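Methylmalonyl-CoA carboxyltransferase 12S subunit (Propionibacterium freudenreichii, PDB 1ON3) catalyses transfer of the carboxyl group of methylmalonyl-CoA to the biotin of the 1.3S subunit, and forms the hexameric core of transcarboxylase. Local coordinates at the interface of chains A and B and the interface of chains A and C. Coordinates in Å, arbitrary orientation; residue numbers count along the deposited sequence, not the author numbering. Chains: chain A/B/C, Methylmalonyl-CoA carboxyltransferase 12S subunit.

Contact 1: the interface of chains A and B. Residues chain A 279, 282, 284, 431-433, 492; chain B 12, 15.
B:Met12, the first residue of helix 12-27, pushes its side chain into a pocket of chain A formed by A:Arg279, A:Ile284, A:Pro432, A:Ser433 and A:Pro492, a worked example of a knob held by backbone and proline surfaces. B:Met12 CB lies 3.4 Å from A:Arg279 O, and CG stays close to the same carbonyl oxygen while touching the CB of that arginine. CG stands opposite the backbone N (chi1 -172°), and bends at the next two torsions turn the thioether inward. B:Met12 SD rests against two neighbouring proline rings, 3.8 Å from A:Pro492 CG and 3.9 Å from A:Pro432 CD. At the tip, the methyl B:Met12 CE meets A:Ile284 CD1 at 3.7 Å and A:Ser433 CB at 3.6 Å. One turn along the helix, B:Arg15 stretches from CG to NE past A:Ile284, whose CD1 lies over the rim of one guanidinium face. B:Arg15 NH1 donates to A:Pro432 O (3.1 Å), which lies in the guanidinium plane, although the donor is tilted 29° from the carbonyl plane. A:Pro492 CB lies over the centre of the A:Trp431 ring, which may help to hold this proline. The site probably helps hold the N-terminal helix of one subunit on its neighbour in the homohexamer.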
ATOM      1  N   ARG A 279      33.745  -5.650 -36.404  1.00 21.66           N
ATOM      2  CA  ARG A 279      35.147  -5.397 -36.069  1.00 19.76           C
ATOM      3  C   ARG A 279      35.787  -4.303 -36.918  1.00 23.69           C
ATOM      4  O   ARG A 279      36.752  -3.661 -36.490  1.00 20.37           O
ATOM      5  CB  ARG A 279      35.990  -6.661 -36.256  1.00 20.72           C
ATOM      6  CG  ARG A 279      35.742  -7.775 -35.266  1.00 15.88           C
ATOM      7  CD  ARG A 279      36.549  -8.999 -35.668  1.00 18.74           C
ATOM      8  NE  ARG A 279      36.192 -10.162 -34.871  1.00 18.31           N
ATOM      9  CZ  ARG A 279      36.451 -11.416 -35.227  1.00 22.90           C
ATOM     10  NH1 ARG A 279      37.074 -11.664 -36.376  1.00 22.57           N
ATOM     11  NH2 ARG A 279      36.078 -12.419 -34.442  1.00 18.73           N
ATOM     12  N   VAL A 282      34.567   0.572 -36.600  1.00 23.78           N
ATOM     13  CA  VAL A 282      35.203   1.587 -35.766  1.00 25.25           C
ATOM     14  C   VAL A 282      36.712   1.564 -35.954  1.00 24.78           C
ATOM     15  O   VAL A 282      37.381   0.590 -35.607  1.00 26.73           O
ATOM     16  CB  VAL A 282      34.887   1.358 -34.280  1.00 25.03           C
ATOM     17  CG1 VAL A 282      35.569   2.437 -33.428  1.00 27.33           C
ATOM     18  CG2 VAL A 282      33.373   1.363 -34.069  1.00 21.70           C
ATOM     19  N   ILE A 284      40.623   1.983 -35.455  1.00 31.38           N
ATOM     20  CA  ILE A 284      41.477   1.911 -34.272  1.00 33.68           C
ATOM     21  C   ILE A 284      42.115   3.287 -34.080  1.00 34.50           C
ATOM     22  O   ILE A 284      42.592   3.628 -32.996  1.00 36.99           O
ATOM     23  CB  ILE A 284      42.583   0.824 -34.437  1.00 35.05           C
ATOM     24  CG1 ILE A 284      41.956  -0.570 -34.380  1.00 32.94           C
ATOM     25  CG2 ILE A 284      43.640   0.962 -33.354  1.00 31.15           C
ATOM     26  CD1 ILE A 284      41.167  -0.839 -33.103  1.00 34.85           C
ATOM     27  N   TRP A 431      34.526  -2.779 -25.916  1.00 13.83           N
ATOM     28  CA  TRP A 431      35.102  -3.338 -27.136  1.00 14.01           C
ATOM     29  C   TRP A 431      36.620  -3.249 -26.878  1.00 17.41           C
ATOM     30  O   TRP A 431      37.046  -2.556 -25.947  1.00 14.91           O
ATOM     31  CB  TRP A 431      34.729  -2.484 -28.339  1.00 14.63           C
ATOM     32  CG  TRP A 431      33.457  -2.882 -28.986  1.00 17.13           C
ATOM     33  CD1 TRP A 431      32.442  -3.613 -28.433  1.00 15.98           C
ATOM     34  CD2 TRP A 431      33.059  -2.583 -30.324  1.00 18.69           C
ATOM     35  NE1 TRP A 431      31.438  -3.790 -29.353  1.00 19.98           N
ATOM     36  CE2 TRP A 431      31.788  -3.166 -30.522  1.00 21.65           C
ATOM     37  CE3 TRP A 431      33.653  -1.877 -31.378  1.00 21.94           C
ATOM     38  CZ2 TRP A 431      31.099  -3.064 -31.734  1.00 19.61           C
ATOM     39  CZ3 TRP A 431      32.969  -1.776 -32.581  1.00 22.61           C
ATOM     40  CH2 TRP A 431      31.701  -2.369 -32.748  1.00 24.03           C
ATOM     41  N   PRO A 432      37.447  -3.942 -27.684  1.00 15.83           N
ATOM     42  CA  PRO A 432      38.907  -3.902 -27.484  1.00 17.70           C
ATOM     43  C   PRO A 432      39.502  -2.520 -27.746  1.00 18.62           C
ATOM     44  O   PRO A 432      40.665  -2.255 -27.432  1.00 23.34           O
ATOM     45  CB  PRO A 432      39.427  -4.946 -28.476  1.00 21.56           C
ATOM     46  CG  PRO A 432      38.249  -5.895 -28.643  1.00 18.78           C
ATOM     47  CD  PRO A 432      37.087  -4.921 -28.720  1.00 15.54           C
ATOM     48  N   SER A 433      38.697  -1.645 -28.331  1.00 19.82           N
ATOM     49  CA  SER A 433      39.110  -0.278 -28.641  1.00 18.59           C
ATOM     50  C   SER A 433      38.536   0.746 -27.664  1.00 18.48           C
ATOM     51  O   SER A 433      38.664   1.960 -27.866  1.00 16.02           O
ATOM     52  CB  SER A 433      38.667   0.075 -30.064  1.00 23.68           C
ATOM     53  OG  SER A 433      37.288  -0.208 -30.254  1.00 25.11           O
ATOM     54  N   PRO A 492      34.082  -7.338 -30.728  1.00 16.07           N
ATOM     55  CA  PRO A 492      33.026  -6.533 -31.345  1.00 14.88           C
ATOM     56  C   PRO A 492      32.011  -7.384 -32.095  1.00 17.44           C
ATOM     57  O   PRO A 492      30.846  -6.999 -32.222  1.00 14.38           O
ATOM     58  CB  PRO A 492      33.802  -5.605 -32.273  1.00 12.97           C
ATOM     59  CG  PRO A 492      35.072  -5.361 -31.490  1.00 16.21           C
ATOM     60  CD  PRO A 492      35.411  -6.774 -31.021  1.00 15.71           C
TER
ATOM     61  N   MET B  12      42.033  -4.281 -35.077  1.00 31.96           N
ATOM     62  CA  MET B  12      40.973  -4.802 -34.231  1.00 30.13           C
ATOM     63  C   MET B  12      41.072  -6.327 -34.195  1.00 29.26           C
ATOM     64  O   MET B  12      40.907  -6.941 -33.141  1.00 28.40           O
ATOM     65  CB  MET B  12      39.606  -4.366 -34.769  1.00 28.60           C
ATOM     66  CG  MET B  12      38.426  -4.686 -33.847  1.00 30.95           C
ATOM     67  SD  MET B  12      38.486  -3.826 -32.242  1.00 30.04           S
ATOM     68  CE  MET B  12      37.798  -2.242 -32.692  1.00 18.01           C
ATOM     69  N   ARG B  15      43.715  -7.282 -31.854  1.00 25.36           N
ATOM     70  CA  ARG B  15      43.288  -7.059 -30.477  1.00 25.43           C
ATOM     71  C   ARG B  15      42.306  -8.136 -30.031  1.00 22.30           C
ATOM     72  O   ARG B  15      42.260  -8.496 -28.853  1.00 21.38           O
ATOM     73  CB  ARG B  15      42.652  -5.677 -30.327  1.00 25.21           C
ATOM     74  CG  ARG B  15      43.634  -4.540 -30.541  1.00 30.51           C
ATOM     75  CD  ARG B  15      43.072  -3.233 -30.036  1.00 27.16           C
ATOM     76  NE  ARG B  15      43.953  -2.118 -30.345  1.00 30.44           N
ATOM     77  CZ  ARG B  15      43.871  -0.923 -29.773  1.00 32.76           C
ATOM     78  NH1 ARG B  15      42.944  -0.690 -28.850  1.00 32.49           N
ATOM     79  NH2 ARG B  15      44.714   0.037 -30.122  1.00 27.95           N
TER

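Contact 2: the interface of chains A and C. Residues chain A 159, 162-164; chain C 397, 513-514, 516.
The C-terminal end of helix 148-164 in chain A, part of the N-terminal carboxyltransferase region, is met by the C-terminal tail of chain C, with a light touch from C:Glu397 at the end of helix 384-397. It illustrates a common rule: carbonyls in the last turn of a helix attract cationic side chains. C:Lys516 NZ donates to A:Lys163 O at 3.1 Å, from above the carbonyl plane, 60° out of it and not along a lone pair. C:Lys516 NZ also lies 2.8 Å from water 1, which in turn is 2.9 Å from A:Val162 O, so two successive carbonyls are tied to one lysine, the first of them through water. A bend at chi3 (72°) in the lysine chain helps steer NZ to this spot. The helix dipole would probably favour a positive charge here. C:Arg513, bent at chi2 and chi3, brings its guanidinium alongside the helix: NH1 is 3.7 Å from A:Phe159 CZ, with the two planes 71° apart, and NH2 is 3.6 Å from A:Lys163 CA. C:Pro514 CD lies over the rim of one face of the C:Arg513 guanidinium, while C:Pro514 CG meets A:Lys163 CG at 3.9 Å as the two side chains cross near a right angle. The A:Lys163 chain runs out extended, carrying its NZ away from C:Arg513. Repeated by two-fold symmetry, the patch probably helps fasten the tail of each subunit to its partner in the A–C pair.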
ATOM      1  N   PHE A 159      -3.882  20.638 -19.227  1.00 16.17           N
ATOM      2  CA  PHE A 159      -3.908  19.925 -17.958  1.00 16.95           C
ATOM      3  C   PHE A 159      -4.081  18.428 -18.227  1.00 17.31           C
ATOM      4  O   PHE A 159      -3.424  17.609 -17.591  1.00 17.65           O
ATOM      5  CB  PHE A 159      -5.040  20.452 -17.066  1.00 16.06           C
ATOM      6  CG  PHE A 159      -5.078  19.820 -15.693  1.00 15.01           C
ATOM      7  CD1 PHE A 159      -5.812  18.654 -15.463  1.00 14.60           C
ATOM      8  CD2 PHE A 159      -4.358  20.375 -14.636  1.00 17.22           C
ATOM      9  CE1 PHE A 159      -5.828  18.054 -14.200  1.00 11.65           C
ATOM     10  CE2 PHE A 159      -4.367  19.778 -13.358  1.00 15.44           C
ATOM     11  CZ  PHE A 159      -5.106  18.616 -13.145  1.00 16.98           C
ATOM     12  N   VAL A 162      -0.966  16.641 -19.488  1.00 15.36           N
ATOM     13  CA  VAL A 162      -0.049  16.340 -18.404  1.00 12.21           C
ATOM     14  C   VAL A 162      -0.573  15.191 -17.567  1.00 16.80           C
ATOM     15  O   VAL A 162       0.203  14.345 -17.111  1.00 16.09           O
ATOM     16  CB  VAL A 162       0.204  17.576 -17.499  1.00 15.74           C
ATOM     17  CG1 VAL A 162       1.190  17.208 -16.370  1.00 11.60           C
ATOM     18  CG2 VAL A 162       0.785  18.717 -18.339  1.00 17.55           C
ATOM     19  N   LYS A 163      -1.886  15.146 -17.388  1.00  9.65           N
ATOM     20  CA  LYS A 163      -2.494  14.082 -16.593  1.00 16.97           C
ATOM     21  C   LYS A 163      -2.188  12.719 -17.244  1.00 16.04           C
ATOM     22  O   LYS A 163      -1.923  11.731 -16.554  1.00 17.31           O
ATOM     23  CB  LYS A 163      -4.001  14.311 -16.502  1.00 15.37           C
ATOM     24  CG  LYS A 163      -4.722  13.455 -15.474  1.00 17.46           C
ATOM     25  CD  LYS A 163      -6.223  13.684 -15.579  1.00 14.01           C
ATOM     26  CE  LYS A 163      -6.993  12.813 -14.592  1.00 19.70           C
ATOM     27  NZ  LYS A 163      -8.465  12.977 -14.739  1.00 13.29           N
ATOM     28  N   LEU A 164      -2.206  12.685 -18.574  1.00 14.23           N
ATOM     29  CA  LEU A 164      -1.930  11.463 -19.318  1.00 14.25           C
ATOM     30  C   LEU A 164      -0.447  11.171 -19.486  1.00 14.96           C
ATOM     31  O   LEU A 164      -0.069  10.024 -19.734  1.00 13.86           O
ATOM     32  CB  LEU A 164      -2.567  11.512 -20.716  1.00 13.86           C
ATOM     33  CG  LEU A 164      -4.006  11.018 -20.878  1.00 13.52           C
ATOM     34  CD1 LEU A 164      -4.968  11.981 -20.147  1.00 12.72           C
ATOM     35  CD2 LEU A 164      -4.356  10.945 -22.374  1.00 13.67           C
TER
ATOM     36  N   GLU C 397       1.093  19.399 -12.984  1.00 17.21           N
ATOM     37  CA  GLU C 397       1.517  18.251 -12.202  1.00 18.98           C
ATOM     38  C   GLU C 397       1.526  18.540 -10.699  1.00 21.88           C
ATOM     39  O   GLU C 397       1.326  17.631  -9.887  1.00 16.34           O
ATOM     40  CB  GLU C 397       2.912  17.836 -12.652  1.00 22.01           C
ATOM     41  CG  GLU C 397       3.598  16.867 -11.746  1.00 33.57           C
ATOM     42  CD  GLU C 397       5.006  16.582 -12.200  1.00 40.80           C
ATOM     43  OE1 GLU C 397       5.832  17.526 -12.224  1.00 47.55           O
ATOM     44  OE2 GLU C 397       5.286  15.415 -12.538  1.00 44.72           O
ATOM     45  N   ARG C 513      -3.372  11.793  -8.110  1.00 36.98           N
ATOM     46  CA  ARG C 513      -2.734  11.827  -9.428  1.00 35.19           C
ATOM     47  C   ARG C 513      -2.616  10.399  -9.956  1.00 35.15           C
ATOM     48  O   ARG C 513      -2.405   9.460  -9.182  1.00 34.90           O
ATOM     49  CB  ARG C 513      -1.341  12.452  -9.341  1.00 37.18           C
ATOM     50  CG  ARG C 513      -1.348  13.932  -9.015  1.00 38.07           C
ATOM     51  CD  ARG C 513      -2.053  14.720 -10.110  1.00 37.19           C
ATOM     52  NE  ARG C 513      -1.270  14.743 -11.342  1.00 33.51           N
ATOM     53  CZ  ARG C 513      -1.729  15.178 -12.512  1.00 31.67           C
ATOM     54  NH1 ARG C 513      -2.978  15.627 -12.619  1.00 25.85           N
ATOM     55  NH2 ARG C 513      -0.935  15.175 -13.570  1.00 24.07           N
ATOM     56  N   PRO C 514      -2.771  10.209 -11.278  1.00 32.62           N
ATOM     57  CA  PRO C 514      -2.671   8.870 -11.871  1.00 30.32           C
ATOM     58  C   PRO C 514      -1.319   8.223 -11.538  1.00 26.79           C
ATOM     59  O   PRO C 514      -0.311   8.922 -11.426  1.00 24.17           O
ATOM     60  CB  PRO C 514      -2.821   9.145 -13.371  1.00 33.17           C
ATOM     61  CG  PRO C 514      -3.678  10.370 -13.409  1.00 33.09           C
ATOM     62  CD  PRO C 514      -3.097  11.217 -12.305  1.00 33.54           C
ATOM     63  N   LYS C 516       2.127   6.513 -12.055  1.00 16.72           N
ATOM     64  CA  LYS C 516       3.117   6.578 -13.127  1.00 20.10           C
ATOM     65  C   LYS C 516       4.490   6.666 -12.479  1.00 19.78           C
ATOM     66  O   LYS C 516       4.603   7.116 -11.334  1.00 20.03           O
ATOM     67  CB  LYS C 516       2.877   7.828 -13.988  1.00 18.38           C
ATOM     68  CG  LYS C 516       3.060   9.154 -13.234  1.00 17.87           C
ATOM     69  CD  LYS C 516       2.760  10.381 -14.133  1.00 15.57           C
ATOM     70  CE  LYS C 516       1.263  10.497 -14.407  1.00 22.31           C
ATOM     71  NZ  LYS C 516       0.903  11.681 -15.241  1.00 17.95           N
TER
HETATM   72  O   HOH W   1       2.503  13.990 -15.365  1.00 38.56           O

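Contact 3: the interface of chains A and C. Residues chain A 448, 470, 473-474; chain C 72-73, 144-145.
Helices 441-448 and 459-474 of chain A meet two pieces of chain C: the loop carrying C:Leu72 and C:Phe73, and the 3-10 helix 144-146. As an example of aromatic groups sealing a subunit boundary, C:Phe73 enters beside the last turn of helix 459-474. Its CE2 packs against A:Phe474 CE2 at 3.3 Å, with A:Phe474 CD2 at the edge of the C:Phe73 ring, and its CZ reaches A:Tyr470 CA and A:Ala473 CB. C:Leu72 approaches A:Phe474 from the opposite direction, placing CD1 3.5 Å from CZ of that ring. Within chain A, A:Phe474 CD2 also lies over one face of the A:Tyr470 ring, toward its rim, bracing it. On the other flank A:Ile448 and C:Gln145 run antiparallel alongside each other. The methyl A:Ile448 CG2, anti to the carbonyl carbon, meets the carboxamide broadly, nearest C:Gln145 CD at 3.4 Å with OE1 and NE2 close by, and touches C:Ile144 CG2 at 3.7 Å. C:Ile144 and C:Gln145 belong to the methylmalonyl-CoA pocket, so this packing may help to position it. A:Tyr470 OH donates to C:Ile144 O at 2.9 Å, in the carbonyl plane and on a lone pair, with a C=O...O angle of 142°.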
ATOM      1  N   ILE A 448      49.817  16.360 -14.048  1.00 46.17           N
ATOM      2  CA  ILE A 448      50.469  15.628 -12.971  1.00 47.31           C
ATOM      3  C   ILE A 448      51.963  15.403 -13.193  1.00 47.50           C
ATOM      4  O   ILE A 448      52.696  15.114 -12.248  1.00 46.94           O
ATOM      5  CB  ILE A 448      49.779  14.258 -12.719  1.00 45.59           C
ATOM      6  CG1 ILE A 448      49.940  13.340 -13.931  1.00 45.15           C
ATOM      7  CG2 ILE A 448      48.302  14.475 -12.412  1.00 44.50           C
ATOM      8  CD1 ILE A 448      49.346  11.947 -13.721  1.00 40.27           C
ATOM      9  N   TYR A 470      50.641   6.835 -18.421  1.00 30.68           N
ATOM     10  CA  TYR A 470      49.309   7.170 -17.944  1.00 29.80           C
ATOM     11  C   TYR A 470      48.279   6.413 -18.783  1.00 32.82           C
ATOM     12  O   TYR A 470      47.286   5.889 -18.271  1.00 28.25           O
ATOM     13  CB  TYR A 470      49.073   8.673 -18.098  1.00 29.47           C
ATOM     14  CG  TYR A 470      47.792   9.156 -17.452  1.00 30.03           C
ATOM     15  CD1 TYR A 470      47.763   9.533 -16.104  1.00 27.36           C
ATOM     16  CD2 TYR A 470      46.599   9.203 -18.175  1.00 31.92           C
ATOM     17  CE1 TYR A 470      46.571   9.946 -15.491  1.00 27.42           C
ATOM     18  CE2 TYR A 470      45.409   9.609 -17.576  1.00 30.98           C
ATOM     19  CZ  TYR A 470      45.401   9.980 -16.234  1.00 30.65           C
ATOM     20  OH  TYR A 470      44.218  10.373 -15.646  1.00 30.97           O
ATOM     21  N   ALA A 473      48.116   2.734 -17.768  1.00 23.38           N
ATOM     22  CA  ALA A 473      47.748   2.471 -16.385  1.00 22.84           C
ATOM     23  C   ALA A 473      46.248   2.653 -16.164  1.00 23.31           C
ATOM     24  O   ALA A 473      45.672   2.053 -15.256  1.00 23.40           O
ATOM     25  CB  ALA A 473      48.529   3.402 -15.442  1.00 21.88           C
ATOM     26  N   PHE A 474      45.617   3.466 -17.003  1.00 21.86           N
ATOM     27  CA  PHE A 474      44.196   3.749 -16.834  1.00 23.75           C
ATOM     28  C   PHE A 474      43.241   3.595 -18.010  1.00 25.00           C
ATOM     29  O   PHE A 474      42.103   3.143 -17.835  1.00 21.45           O
ATOM     30  CB  PHE A 474      44.018   5.180 -16.344  1.00 22.56           C
ATOM     31  CG  PHE A 474      44.525   5.427 -14.964  1.00 24.57           C
ATOM     32  CD1 PHE A 474      44.033   4.706 -13.891  1.00 21.80           C
ATOM     33  CD2 PHE A 474      45.458   6.430 -14.729  1.00 25.19           C
ATOM     34  CE1 PHE A 474      44.460   4.985 -12.594  1.00 29.51           C
ATOM     35  CE2 PHE A 474      45.887   6.714 -13.440  1.00 27.94           C
ATOM     36  CZ  PHE A 474      45.389   5.994 -12.371  1.00 28.71           C
TER
ATOM     37  N   LEU C  72      49.001   4.665  -7.587  1.00 27.12           N
ATOM     38  CA  LEU C  72      49.642   5.091  -8.829  1.00 28.06           C
ATOM     39  C   LEU C  72      50.051   6.557  -8.872  1.00 26.97           C
ATOM     40  O   LEU C  72      49.431   7.424  -8.252  1.00 22.26           O
ATOM     41  CB  LEU C  72      48.722   4.824 -10.022  1.00 29.16           C
ATOM     42  CG  LEU C  72      48.458   3.376 -10.418  1.00 28.86           C
ATOM     43  CD1 LEU C  72      47.549   3.353 -11.632  1.00 26.74           C
ATOM     44  CD2 LEU C  72      49.770   2.683 -10.727  1.00 33.10           C
ATOM     45  N   PHE C  73      51.106   6.818  -9.632  1.00 26.35           N
ATOM     46  CA  PHE C  73      51.616   8.163  -9.818  1.00 25.82           C
ATOM     47  C   PHE C  73      51.810   8.993  -8.551  1.00 25.09           C
ATOM     48  O   PHE C  73      51.308  10.116  -8.444  1.00 23.59           O
ATOM     49  CB  PHE C  73      50.720   8.894 -10.808  1.00 23.18           C
ATOM     50  CG  PHE C  73      50.545   8.154 -12.103  1.00 29.87           C
ATOM     51  CD1 PHE C  73      51.660   7.762 -12.849  1.00 31.35           C
ATOM     52  CD2 PHE C  73      49.274   7.813 -12.565  1.00 30.54           C
ATOM     53  CE1 PHE C  73      51.516   7.039 -14.037  1.00 32.90           C
ATOM     54  CE2 PHE C  73      49.114   7.090 -13.752  1.00 33.66           C
ATOM     55  CZ  PHE C  73      50.236   6.702 -14.489  1.00 33.71           C
ATOM     56  N   ILE C 144      43.301  13.700 -11.150  1.00 21.57           N
ATOM     57  CA  ILE C 144      43.925  13.101 -12.312  1.00 21.11           C
ATOM     58  C   ILE C 144      44.835  11.901 -12.087  1.00 23.56           C
ATOM     59  O   ILE C 144      44.832  10.970 -12.898  1.00 22.31           O
ATOM     60  CB  ILE C 144      44.677  14.189 -13.117  1.00 26.33           C
ATOM     61  CG1 ILE C 144      43.690  15.299 -13.494  1.00 26.86           C
ATOM     62  CG2 ILE C 144      45.308  13.581 -14.368  1.00 25.46           C
ATOM     63  CD1 ILE C 144      44.326  16.514 -14.132  1.00 33.05           C
ATOM     64  N   GLN C 145      45.607  11.896 -11.003  1.00 18.91           N
ATOM     65  CA  GLN C 145      46.495  10.767 -10.753  1.00 20.45           C
ATOM     66  C   GLN C 145      45.738   9.473 -10.521  1.00 22.57           C
ATOM     67  O   GLN C 145      46.321   8.387 -10.611  1.00 22.26           O
ATOM     68  CB  GLN C 145      47.390  11.021  -9.535  1.00 22.86           C
ATOM     69  CG  GLN C 145      48.373  12.149  -9.706  1.00 24.09           C
ATOM     70  CD  GLN C 145      47.837  13.469  -9.214  1.00 28.00           C
ATOM     71  OE1 GLN C 145      46.629  13.730  -9.262  1.00 22.97           O
ATOM     72  NE2 GLN C 145      48.738  14.328  -8.752  1.00 27.85           N
TER

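Contacts 2 and 3 belong to one two-fold interface between chains A and C, yet their C-alpha centres are about 49 Å apart, so the pair is joined at widely spaced points. Contact 1, to chain B, lies about 24 Å from contact 3 and about 46 Å from contact 2. No residue is shared by any two of them, but helix 148-164 of contact 2 follows directly in sequence on the 3-10 helix 144-146, which chain C supplies in contact 3. Together they suggest that two-fold pairing touches the CoA pocket at contact 3, while the N-terminal helix of contact 1 probably helps join neighbouring pairs.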